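Local coordinates for protein lovastatin nonaketide synthase, polyketide synthase component (Aspergillus terreus, PDB 7CPX) that builds the nonaketide backbone of lovastatin from malonyl-CoA as an iterative, multidomain polyketide synthase that works together with the enoyl reductase LovC, at residues G59-A70 against F217-P228; R1901-A1909 against D1921-N1929. The protein carries 2 engineered substitutions. One frame throughout, in Å; residues are numbered along the deposited sequence.

Contact 1 (G59-A70 against F217-P228); sequences GKHHGRTNAPYA and FVLESKLSMLSP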
loop_
_atom_site.group_PDB
_atom_site.type_symbol
_atom_site.label_atom_id
_atom_site.label_comp_id
_atom_site.label_asym_id
_atom_site.label_seq_id
_atom_site.Cartn_x
_atom_site.Cartn_y
_atom_site.Cartn_z
ATOM N N GLY A 59 17.341 -20.096 7.806
ATOM C CA GLY A 59 17.536 -19.806 6.396
ATOM C C GLY A 59 16.272 -19.986 5.579
ATOM O O GLY A 59 15.993 -19.202 4.669
ATOM N N LYS A 60 15.489 -21.015 5.893
ATOM C CA LYS A 60 14.278 -21.317 5.143
ATOM C C LYS A 60 13.124 -20.383 5.482
ATOM O O LYS A 60 12.024 -20.568 4.952
ATOM C CB LYS A 60 13.860 -22.769 5.385
ATOM C CG LYS A 60 14.866 -23.787 4.871
ATOM C CD LYS A 60 14.254 -25.175 4.743
ATOM C CE LYS A 60 13.900 -25.770 6.096
ATOM N NZ LYS A 60 15.104 -25.982 6.946
ATOM N N HIS A 61 13.342 -19.395 6.347
ATOM C CA HIS A 61 12.296 -18.429 6.647
ATOM C C HIS A 61 11.917 -17.664 5.386
ATOM O O HIS A 61 12.778 -17.273 4.592
ATOM C CB HIS A 61 12.762 -17.461 7.732
ATOM C CG HIS A 61 11.680 -16.563 8.247
ATOM N ND1 HIS A 61 11.094 -15.585 7.473
ATOM C CD2 HIS A 61 11.082 -16.492 9.460
ATOM C CE1 HIS A 61 10.180 -14.950 8.186
ATOM N NE2 HIS A 61 10.152 -15.482 9.395
ATOM N N HIS A 62 10.617 -17.449 5.205
ATOM C CA HIS A 62 10.124 -16.823 3.987
ATOM C C HIS A 62 10.730 -15.438 3.805
ATOM O O HIS A 62 10.697 -14.606 4.715
ATOM C CB HIS A 62 8.602 -16.725 4.035
ATOM C CG HIS A 62 8.093 -15.894 5.170
ATOM N ND1 HIS A 62 8.060 -14.517 5.125
ATOM C CD2 HIS A 62 7.618 -16.242 6.389
ATOM C CE1 HIS A 62 7.573 -14.053 6.262
ATOM N NE2 HIS A 62 7.296 -15.079 7.045
ATOM N N GLY A 63 11.277 -15.193 2.619
ATOM C CA GLY A 63 11.807 -13.878 2.293
ATOM C C GLY A 63 12.910 -13.412 3.217
ATOM O O GLY A 63 12.995 -12.216 3.523
ATOM N N ARG A 64 13.764 -14.328 3.666
ATOM C CA ARG A 64 14.882 -13.991 4.534
ATOM C C ARG A 64 16.104 -14.786 4.102
ATOM O O ARG A 64 16.011 -15.739 3.323
ATOM C CB ARG A 64 14.577 -14.279 6.009
ATOM C CG ARG A 64 13.289 -13.673 6.532
ATOM C CD ARG A 64 13.360 -12.166 6.683
ATOM N NE ARG A 64 12.157 -11.654 7.328
ATOM C CZ ARG A 64 11.968 -11.612 8.641
ATOM N NH1 ARG A 64 12.908 -12.000 9.488
ATOM N NH2 ARG A 64 10.805 -11.178 9.116
ATOM N N THR A 65 17.260 -14.383 4.622
ATOM C CA THR A 65 18.512 -15.086 4.379
ATOM C C THR A 65 19.255 -15.232 5.696
ATOM O O THR A 65 19.344 -14.274 6.469
ATOM C CB THR A 65 19.382 -14.338 3.362
ATOM O OG1 THR A 65 20.590 -15.071 3.129
ATOM C CG2 THR A 65 19.728 -12.948 3.869
ATOM N N ASN A 66 19.783 -16.424 5.949
ATOM C CA ASN A 66 20.538 -16.691 7.166
ATOM C C ASN A 66 22.008 -16.324 7.037
ATOM O O ASN A 66 22.756 -16.479 8.008
ATOM C CB ASN A 66 20.410 -18.166 7.556
ATOM C CG ASN A 66 20.911 -19.100 6.475
ATOM O OD1 ASN A 66 21.027 -18.716 5.311
ATOM N ND2 ASN A 66 21.203 -20.338 6.854
ATOM N N ALA A 67 22.438 -15.839 5.871
ATOM C CA ALA A 67 23.829 -15.471 5.620
ATOM C C ALA A 67 23.922 -13.959 5.473
ATOM O O ALA A 67 23.893 -13.435 4.350
ATOM C CB ALA A 67 24.357 -16.171 4.367
ATOM N N PRO A 68 24.033 -13.208 6.570
ATOM C CA PRO A 68 24.153 -11.750 6.474
ATOM C C PRO A 68 25.559 -11.248 6.189
ATOM O O PRO A 68 25.796 -10.042 6.296
ATOM C CB PRO A 68 23.686 -11.291 7.861
ATOM C CG PRO A 68 24.129 -12.382 8.761
ATOM C CD PRO A 68 23.984 -13.660 7.972
ATOM N N TYR A 69 26.487 -12.132 5.836
ATOM C CA TYR A 69 27.861 -11.761 5.545
ATOM C C TYR A 69 28.212 -12.165 4.123
ATOM O O TYR A 69 27.547 -13.003 3.506
ATOM C CB TYR A 69 28.842 -12.424 6.517
ATOM C CG TYR A 69 28.489 -12.254 7.975
ATOM C CD1 TYR A 69 28.851 -11.108 8.667
ATOM C CD2 TYR A 69 27.803 -13.243 8.661
ATOM C CE1 TYR A 69 28.534 -10.950 10.000
ATOM C CE2 TYR A 69 27.481 -13.095 9.994
ATOM C CZ TYR A 69 27.849 -11.947 10.659
ATOM O OH TYR A 69 27.529 -11.795 11.990
ATOM N N ALA A 70 29.274 -11.558 3.608
ATOM C CA ALA A 70 29.774 -11.885 2.283
ATOM C C ALA A 70 31.131 -11.230 2.106
ATOM O O ALA A 70 31.455 -10.241 2.770
ATOM C CB ALA A 70 28.812 -11.428 1.186
ATOM N N PHE A 217 20.624 -14.165 -2.181
ATOM C CA PHE A 217 20.773 -14.598 -0.797
ATOM C C PHE A 217 19.546 -15.366 -0.332
ATOM O O PHE A 217 19.662 -16.451 0.248
ATOM C CB PHE A 217 21.025 -13.394 0.108
ATOM C CG PHE A 217 22.414 -12.846 0.006
ATOM C CD1 PHE A 217 22.729 -11.914 -0.961
ATOM C CD2 PHE A 217 23.404 -13.265 0.873
ATOM C CE1 PHE A 217 24.003 -11.408 -1.062
ATOM C CE2 PHE A 217 24.685 -12.762 0.778
ATOM C CZ PHE A 217 24.986 -11.832 -0.192
ATOM N N VAL A 218 18.356 -14.822 -0.589
ATOM C CA VAL A 218 17.131 -15.488 -0.159
ATOM C C VAL A 218 16.985 -16.829 -0.864
ATOM O O VAL A 218 16.653 -17.844 -0.239
ATOM C CB VAL A 218 15.913 -14.581 -0.412
ATOM C CG1 VAL A 218 14.628 -15.308 -0.058
ATOM C CG2 VAL A 218 16.034 -13.302 0.392
ATOM N N LEU A 219 17.232 -16.856 -2.173
ATOM C CA LEU A 219 17.089 -18.095 -2.927
ATOM C C LEU A 219 18.019 -19.175 -2.390
ATOM O O LEU A 219 17.590 -20.302 -2.116
ATOM C CB LEU A 219 17.364 -17.836 -4.409
ATOM C CG LEU A 219 16.325 -16.995 -5.149
ATOM C CD1 LEU A 219 16.874 -16.531 -6.485
ATOM C CD2 LEU A 219 15.048 -17.783 -5.351
ATOM N N GLU A 220 19.302 -18.846 -2.227
ATOM C CA GLU A 220 20.261 -19.839 -1.761
ATOM C C GLU A 220 19.983 -20.260 -0.325
ATOM O O GLU A 220 20.108 -21.444 0.005
ATOM C CB GLU A 220 21.684 -19.295 -1.889
ATOM C CG GLU A 220 22.272 -19.372 -3.294
ATOM C CD GLU A 220 21.478 -18.596 -4.325
ATOM O OE1 GLU A 220 20.236 -18.559 -4.224
ATOM O OE2 GLU A 220 22.101 -18.020 -5.242
ATOM N N SER A 221 19.604 -19.317 0.542
ATOM C CA SER A 221 19.293 -19.659 1.921
ATOM C C SER A 221 18.033 -20.502 2.026
ATOM O O SER A 221 17.878 -21.243 3.002
ATOM C CB SER A 221 19.136 -18.386 2.750
ATOM O OG SER A 221 19.046 -18.689 4.128
ATOM N N LYS A 222 17.134 -20.405 1.046
ATOM C CA LYS A 222 15.967 -21.277 1.036
ATOM C C LYS A 222 16.382 -22.738 0.966
ATOM O O LYS A 222 15.720 -23.603 1.553
ATOM C CB LYS A 222 15.057 -20.922 -0.142
ATOM C CG LYS A 222 13.623 -20.567 0.242
ATOM C CD LYS A 222 13.455 -19.105 0.642
ATOM C CE LYS A 222 13.981 -18.817 2.039
ATOM N NZ LYS A 222 15.407 -18.402 2.039
ATOM N N LEU A 223 17.471 -23.032 0.260
ATOM C CA LEU A 223 18.059 -24.363 0.223
ATOM C C LEU A 223 19.151 -24.551 1.268
ATOM O O LEU A 223 19.777 -25.615 1.304
ATOM C CB LEU A 223 18.638 -24.646 -1.167
ATOM C CG LEU A 223 17.638 -24.843 -2.305
ATOM C CD1 LEU A 223 18.365 -25.089 -3.615
ATOM C CD2 LEU A 223 16.692 -25.991 -1.997
ATOM N N SER A 224 19.394 -23.548 2.111
ATOM C CA SER A 224 20.452 -23.603 3.119
ATOM C C SER A 224 21.828 -23.742 2.476
ATOM O O SER A 224 22.777 -24.208 3.111
ATOM C CB SER A 224 20.210 -24.741 4.112
ATOM O OG SER A 224 21.173 -24.721 5.152
ATOM N N MET A 225 21.945 -23.342 1.208
ATOM C CA MET A 225 23.231 -23.414 0.525
ATOM C C MET A 225 24.252 -22.480 1.161
ATOM O O MET A 225 25.426 -22.843 1.301
ATOM C CB MET A 225 23.054 -23.077 -0.954
ATOM C CG MET A 225 22.196 -24.070 -1.713
ATOM S SD MET A 225 21.676 -23.461 -3.328
ATOM C CE MET A 225 23.259 -23.182 -4.118
ATOM N N LEU A 226 23.832 -21.280 1.548
ATOM C CA LEU A 226 24.752 -20.297 2.091
ATOM C C LEU A 226 25.196 -20.680 3.497
ATOM O O LEU A 226 24.536 -21.446 4.204
ATOM C CB LEU A 226 24.114 -18.909 2.116
ATOM C CG LEU A 226 23.594 -18.380 0.781
ATOM C CD1 LEU A 226 23.218 -16.917 0.899
ATOM C CD2 LEU A 226 24.618 -18.577 -0.324
ATOM N N SER A 227 26.334 -20.128 3.897
ATOM C CA SER A 227 26.865 -20.371 5.229
ATOM C C SER A 227 26.283 -19.355 6.204
ATOM O O SER A 227 26.560 -18.158 6.069
ATOM C CB SER A 227 28.384 -20.270 5.221
ATOM O OG SER A 227 28.910 -20.386 6.530
ATOM N N PRO A 228 25.483 -19.774 7.189
ATOM C CA PRO A 228 25.002 -18.799 8.180
ATOM C C PRO A 228 26.127 -18.116 8.930
ATOM O O PRO A 228 26.001 -16.937 9.286
ATOM C CB PRO A 228 24.120 -19.644 9.110
ATOM C CG PRO A 228 24.574 -21.045 8.908
ATOM C CD PRO A 228 24.992 -21.131 7.476
#

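Contact 2 (R1901-A1909 against D1921-N1929); sequences REVPVVALA and DYIYTEADN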
loop_
_atom_site.group_PDB
_atom_site.type_symbol
_atom_site.label_atom_id
_atom_site.label_comp_id
_atom_site.label_asym_id
_atom_site.label_seq_id
_atom_site.Cartn_x
_atom_site.Cartn_y
_atom_site.Cartn_z
ATOM N N ARG A 1901 -66.096 -2.779 26.629
ATOM C CA ARG A 1901 -66.072 -1.792 25.559
ATOM C C ARG A 1901 -64.656 -1.674 25.014
ATOM O O ARG A 1901 -63.706 -1.481 25.778
ATOM C CB ARG A 1901 -66.543 -0.429 26.058
ATOM C CG ARG A 1901 -67.944 -0.404 26.635
ATOM C CD ARG A 1901 -68.302 1.009 27.060
ATOM N NE ARG A 1901 -67.378 1.514 28.069
ATOM C CZ ARG A 1901 -67.158 2.799 28.315
ATOM N NH1 ARG A 1901 -67.766 3.752 27.627
ATOM N NH2 ARG A 1901 -66.301 3.137 29.275
ATOM N N GLU A 1902 -64.522 -1.793 23.696
ATOM C CA GLU A 1902 -63.229 -1.643 23.030
ATOM C C GLU A 1902 -63.021 -0.172 22.671
ATOM O O GLU A 1902 -63.059 0.239 21.510
ATOM C CB GLU A 1902 -63.160 -2.539 21.800
ATOM C CG GLU A 1902 -63.350 -4.019 22.092
ATOM C CD GLU A 1902 -62.228 -4.597 22.934
ATOM O OE1 GLU A 1902 -61.207 -3.905 23.127
ATOM O OE2 GLU A 1902 -62.369 -5.747 23.402
ATOM N N VAL A 1903 -62.795 0.627 23.709
ATOM C CA VAL A 1903 -62.702 2.076 23.558
ATOM C C VAL A 1903 -61.410 2.417 22.822
ATOM O O VAL A 1903 -60.326 2.059 23.300
ATOM C CB VAL A 1903 -62.753 2.777 24.924
ATOM C CG1 VAL A 1903 -62.620 4.282 24.759
ATOM C CG2 VAL A 1903 -64.040 2.422 25.652
ATOM N N PRO A 1904 -61.465 3.078 21.665
ATOM C CA PRO A 1904 -60.222 3.528 21.029
ATOM C C PRO A 1904 -59.549 4.619 21.846
ATOM O O PRO A 1904 -60.210 5.478 22.432
ATOM C CB PRO A 1904 -60.684 4.052 19.664
ATOM C CG PRO A 1904 -62.020 3.432 19.441
ATOM C CD PRO A 1904 -62.632 3.301 20.797
ATOM N N VAL A 1905 -58.215 4.581 21.874
ATOM C CA VAL A 1905 -57.419 5.565 22.595
ATOM C C VAL A 1905 -56.068 5.691 21.908
ATOM O O VAL A 1905 -55.668 4.842 21.105
ATOM C CB VAL A 1905 -57.217 5.193 24.085
ATOM C CG1 VAL A 1905 -58.553 5.009 24.784
ATOM C CG2 VAL A 1905 -56.364 3.941 24.212
ATOM N N VAL A 1906 -55.365 6.772 22.234
ATOM C CA VAL A 1906 -54.013 7.032 21.757
ATOM C C VAL A 1906 -53.150 7.340 22.970
ATOM O O VAL A 1906 -53.541 8.138 23.828
ATOM C CB VAL A 1906 -53.973 8.195 20.750
ATOM C CG1 VAL A 1906 -52.542 8.497 20.345
ATOM C CG2 VAL A 1906 -54.813 7.865 19.531
ATOM N N ALA A 1907 -51.979 6.712 23.043
ATOM C CA ALA A 1907 -51.133 6.799 24.222
ATOM C C ALA A 1907 -49.667 6.862 23.816
ATOM O O ALA A 1907 -49.305 6.672 22.651
ATOM C CB ALA A 1907 -51.369 5.612 25.162
ATOM N N LEU A 1908 -48.827 7.146 24.806
ATOM C CA LEU A 1908 -47.376 7.209 24.653
ATOM C C LEU A 1908 -46.789 5.989 25.360
ATOM O O LEU A 1908 -46.407 6.052 26.529
ATOM C CB LEU A 1908 -46.826 8.512 25.222
ATOM C CG LEU A 1908 -46.898 9.746 24.321
ATOM C CD1 LEU A 1908 -48.260 9.863 23.660
ATOM C CD2 LEU A 1908 -46.592 10.997 25.125
ATOM N N ALA A 1909 -46.716 4.878 24.634
ATOM C CA ALA A 1909 -46.205 3.633 25.179
ATOM C C ALA A 1909 -44.690 3.710 25.350
ATOM O O ALA A 1909 -44.037 4.691 24.983
ATOM C CB ALA A 1909 -46.582 2.470 24.268
ATOM N N ASP A 1921 -51.678 8.660 32.608
ATOM C CA ASP A 1921 -51.148 9.991 32.339
ATOM C C ASP A 1921 -50.626 10.124 30.916
ATOM O O ASP A 1921 -50.520 11.244 30.408
ATOM C CB ASP A 1921 -50.032 10.318 33.331
ATOM C CG ASP A 1921 -50.479 10.198 34.774
ATOM O OD1 ASP A 1921 -51.676 10.423 35.047
ATOM O OD2 ASP A 1921 -49.632 9.879 35.634
ATOM N N TYR A 1922 -50.297 9.008 30.265
ATOM C CA TYR A 1922 -49.752 9.007 28.913
ATOM C C TYR A 1922 -50.773 8.520 27.889
ATOM O O TYR A 1922 -50.399 8.011 26.830
ATOM C CB TYR A 1922 -48.496 8.142 28.849
ATOM C CG TYR A 1922 -47.409 8.553 29.814
ATOM C CD1 TYR A 1922 -46.490 9.534 29.476
ATOM C CD2 TYR A 1922 -47.298 7.953 31.058
ATOM C CE1 TYR A 1922 -45.493 9.910 30.354
ATOM C CE2 TYR A 1922 -46.306 8.321 31.940
ATOM C CZ TYR A 1922 -45.405 9.301 31.585
ATOM O OH TYR A 1922 -44.414 9.670 32.466
ATOM N N ILE A 1923 -52.061 8.662 28.190
ATOM C CA ILE A 1923 -53.129 8.144 27.345
ATOM C C ILE A 1923 -54.108 9.267 27.039
ATOM O O ILE A 1923 -54.513 10.008 27.942
ATOM C CB ILE A 1923 -53.864 6.965 28.012
ATOM C CG1 ILE A 1923 -52.858 5.923 28.503
ATOM C CG2 ILE A 1923 -54.851 6.338 27.036
ATOM C CD1 ILE A 1923 -53.498 4.725 29.160
ATOM N N TYR A 1924 -54.486 9.390 25.769
ATOM C CA TYR A 1924 -55.579 10.256 25.344
ATOM C C TYR A 1924 -56.787 9.361 25.087
ATOM O O TYR A 1924 -56.820 8.619 24.101
ATOM C CB TYR A 1924 -55.196 11.054 24.099
ATOM C CG TYR A 1924 -56.235 12.067 23.683
ATOM C CD1 TYR A 1924 -56.419 13.236 24.406
ATOM C CD2 TYR A 1924 -57.027 11.859 22.563
ATOM C CE1 TYR A 1924 -57.366 14.165 24.032
ATOM C CE2 TYR A 1924 -57.975 12.785 22.179
ATOM C CZ TYR A 1924 -58.142 13.936 22.918
ATOM O OH TYR A 1924 -59.087 14.862 22.541
ATOM N N THR A 1925 -57.777 9.434 25.974
ATOM C CA THR A 1925 -58.837 8.438 26.032
ATOM C C THR A 1925 -60.003 8.718 25.093
ATOM O O THR A 1925 -60.867 7.849 24.937
ATOM C CB THR A 1925 -59.371 8.327 27.465
ATOM O OG1 THR A 1925 -59.924 9.586 27.870
ATOM C CG2 THR A 1925 -58.256 7.935 28.424
ATOM N N GLU A 1926 -60.059 9.890 24.468
ATOM C CA GLU A 1926 -61.193 10.209 23.611
ATOM C C GLU A 1926 -61.189 9.327 22.369
ATOM O O GLU A 1926 -60.146 9.103 21.747
ATOM C CB GLU A 1926 -61.163 11.681 23.205
ATOM C CG GLU A 1926 -62.407 12.141 22.465
ATOM C CD GLU A 1926 -62.354 13.609 22.093
ATOM O OE1 GLU A 1926 -61.337 14.265 22.402
ATOM O OE2 GLU A 1926 -63.329 14.106 21.492
ATOM N N ALA A 1927 -62.369 8.824 22.009
ATOM C CA ALA A 1927 -62.532 7.986 20.822
ATOM C C ALA A 1927 -62.957 8.840 19.625
ATOM O O ALA A 1927 -64.023 8.665 19.036
ATOM C CB ALA A 1927 -63.539 6.875 21.097
ATOM N N ASP A 1928 -62.087 9.781 19.274
ATOM C CA ASP A 1928 -62.361 10.708 18.184
ATOM C C ASP A 1928 -62.097 10.021 16.850
ATOM O O ASP A 1928 -60.961 9.629 16.560
ATOM C CB ASP A 1928 -61.499 11.960 18.325
ATOM C CG ASP A 1928 -61.811 13.005 17.272
ATOM O OD1 ASP A 1928 -62.763 12.800 16.491
ATOM O OD2 ASP A 1928 -61.101 14.032 17.225
ATOM N N ASN A 1929 -63.147 9.873 16.038
ATOM C CA ASN A 1929 -62.985 9.277 14.718
ATOM C C ASN A 1929 -62.154 10.152 13.790
ATOM O O ASN A 1929 -61.590 9.638 12.817
ATOM C CB ASN A 1929 -64.353 9.009 14.090
ATOM C CG ASN A 1929 -65.168 8.003 14.879
ATOM O OD1 ASN A 1929 -65.065 6.795 14.662
ATOM N ND2 ASN A 1929 -65.985 8.498 15.801
#

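Contact 1 (G59-A70 against F217-P228)
The Phe217 ring meets residues 59-70 mainly at its edge. Ala70 CB sits 4.1 Å from Phe217 CZ, near the ring plane, and Tyr69 O and Thr65 OG1 also lie along the rim. Elsewhere Phe217 meets the ring of Phe49 and makes a cation-pi contact with Arg244. The Tyr69 ring likewise takes Pro228 O at its edge. Within the loop, His61 CE1 lies over the centre of one face of the Arg64 guanidinium. This is the ketosynthase domain, of thiolase fold. The loop 59-70 runs over the end of helix 214-222, which closes in a Schellman motif at Ser224.

Lys222 carries the polar part. Its CB points away from the loop, but bends at chi2 (85°) and chi3 (-76°) bring the ammonium back. Lys222 NZ donates to Gly59 O at 2.8 Å and to Arg64 O at 3.0 Å, the latter nearly along the C=O axis. A third bond, Lys222 NZ to Val218 O at 2.7 Å, lies in the carbonyl plane on a lone pair. Three carbonyls thus grip one buried charge. Gly59 O precedes the type II turn His61 to Arg64, Arg64 O is on its last residue, and Val218 O is in the helix. Pro148 of the second subunit packs on Lys222. Gly63 O accepts from Lys958, and His62 touches strand 967-974, so the same loop reaches the dehydratase region.

Farther along, Thr65 OG1 makes a weak bond to Phe217 O at 3.3 Å. The side chain of Leu226 lies about 7 Å from that of His367, a predicted active-site residue. Leu226 CB packs 3.6 Å from Ala67 CB. Beside them, Pro228 CA approaches Asn66 O at 3.2 Å in a CA-H...O contact.

Contact 2 (R1901-A1909 against D1921-N1929)
Ala1907 and Ile1923 face each other as a non-hydrogen-bonded pair between two antiparallel strands. Ala1907 CB touches Ile1923 CG1 at 3.7 Å. Ile1923 CG1 lies beside its own backbone N (chi1 -50°), and this places the branch over the alanine methyl. Ile1871 and Val1918 of neighbouring strands touch both residues, so this face packs mainly against apolar side chains of strands 1869-1883 and 1915-1918.

The next pair, Val1906 and Tyr1924, is hydrogen-bonded. Val1906 N reaches Tyr1924 O at 3.0 Å and almost straight, 173° at the hydrogen. The return bond, Tyr1924 N to Val1906 O, has a modelled length too short to be relied on. Leu1908 N adds a bond to Tyr1922 O at 2.7 Å, and their CB atoms meet at 4.0 Å. Together these form the tight part. Along its other edge, strand 1901-1909 pairs antiparallel with strand 1887-1898. In sequence the segments fall between the methyltransferase and ketoreductase regions, probably in the inactive enoyl reductase-like part.

Val1905 marks the border: its CB packs on Ile1923 CG2 at 4.0 Å, the two side chains crossing obliquely, and its CG1 reaches Thr1925 CA at 3.7 Å. Toward Ala1927 the contact becomes loose. No hydrogen bond crosses between the segments there. Pro1904 CD lies 3.7 Å from Ala1927 CB. Thr1925, Glu1926 and Ala1927 are exposed to solvent. Tyr1924 leaves the strand on the side of Val1906. Its CG is anti to the backbone N (chi1 -175°), and the ring leads away from residues 1901-1909.

Backbone bonds and apolar contacts hold the buried end in register. The exposed end meets the strand through van der Waals contact, and its carboxylates, Glu1926 and Asp1928, form salt bridges with Arg2096, outside the two segments.

In the fold
From the N terminus, the chain first passes through 59-70, in the ketosynthase. Contact 1 closes when 217-228 returns to it after 146 residues of mixed helix and strand. That long loop includes the predicted nucleophile Cys181. The chain then runs through the acyl transferase, dehydratase and methyltransferase regions before contact 2 opens. Contact 2 closes a much shorter loop of 11 residues, which holds strand 1915-1918. The two contacts follow in series, neither nesting nor crossing. The centres of contact 1 and contact 2 are about 83 Å apart. Contact 1 joins a loop to a helix end beside the dimer partner; contact 2 adds a short edge strand to a sheet, and no other chain touches its two segments.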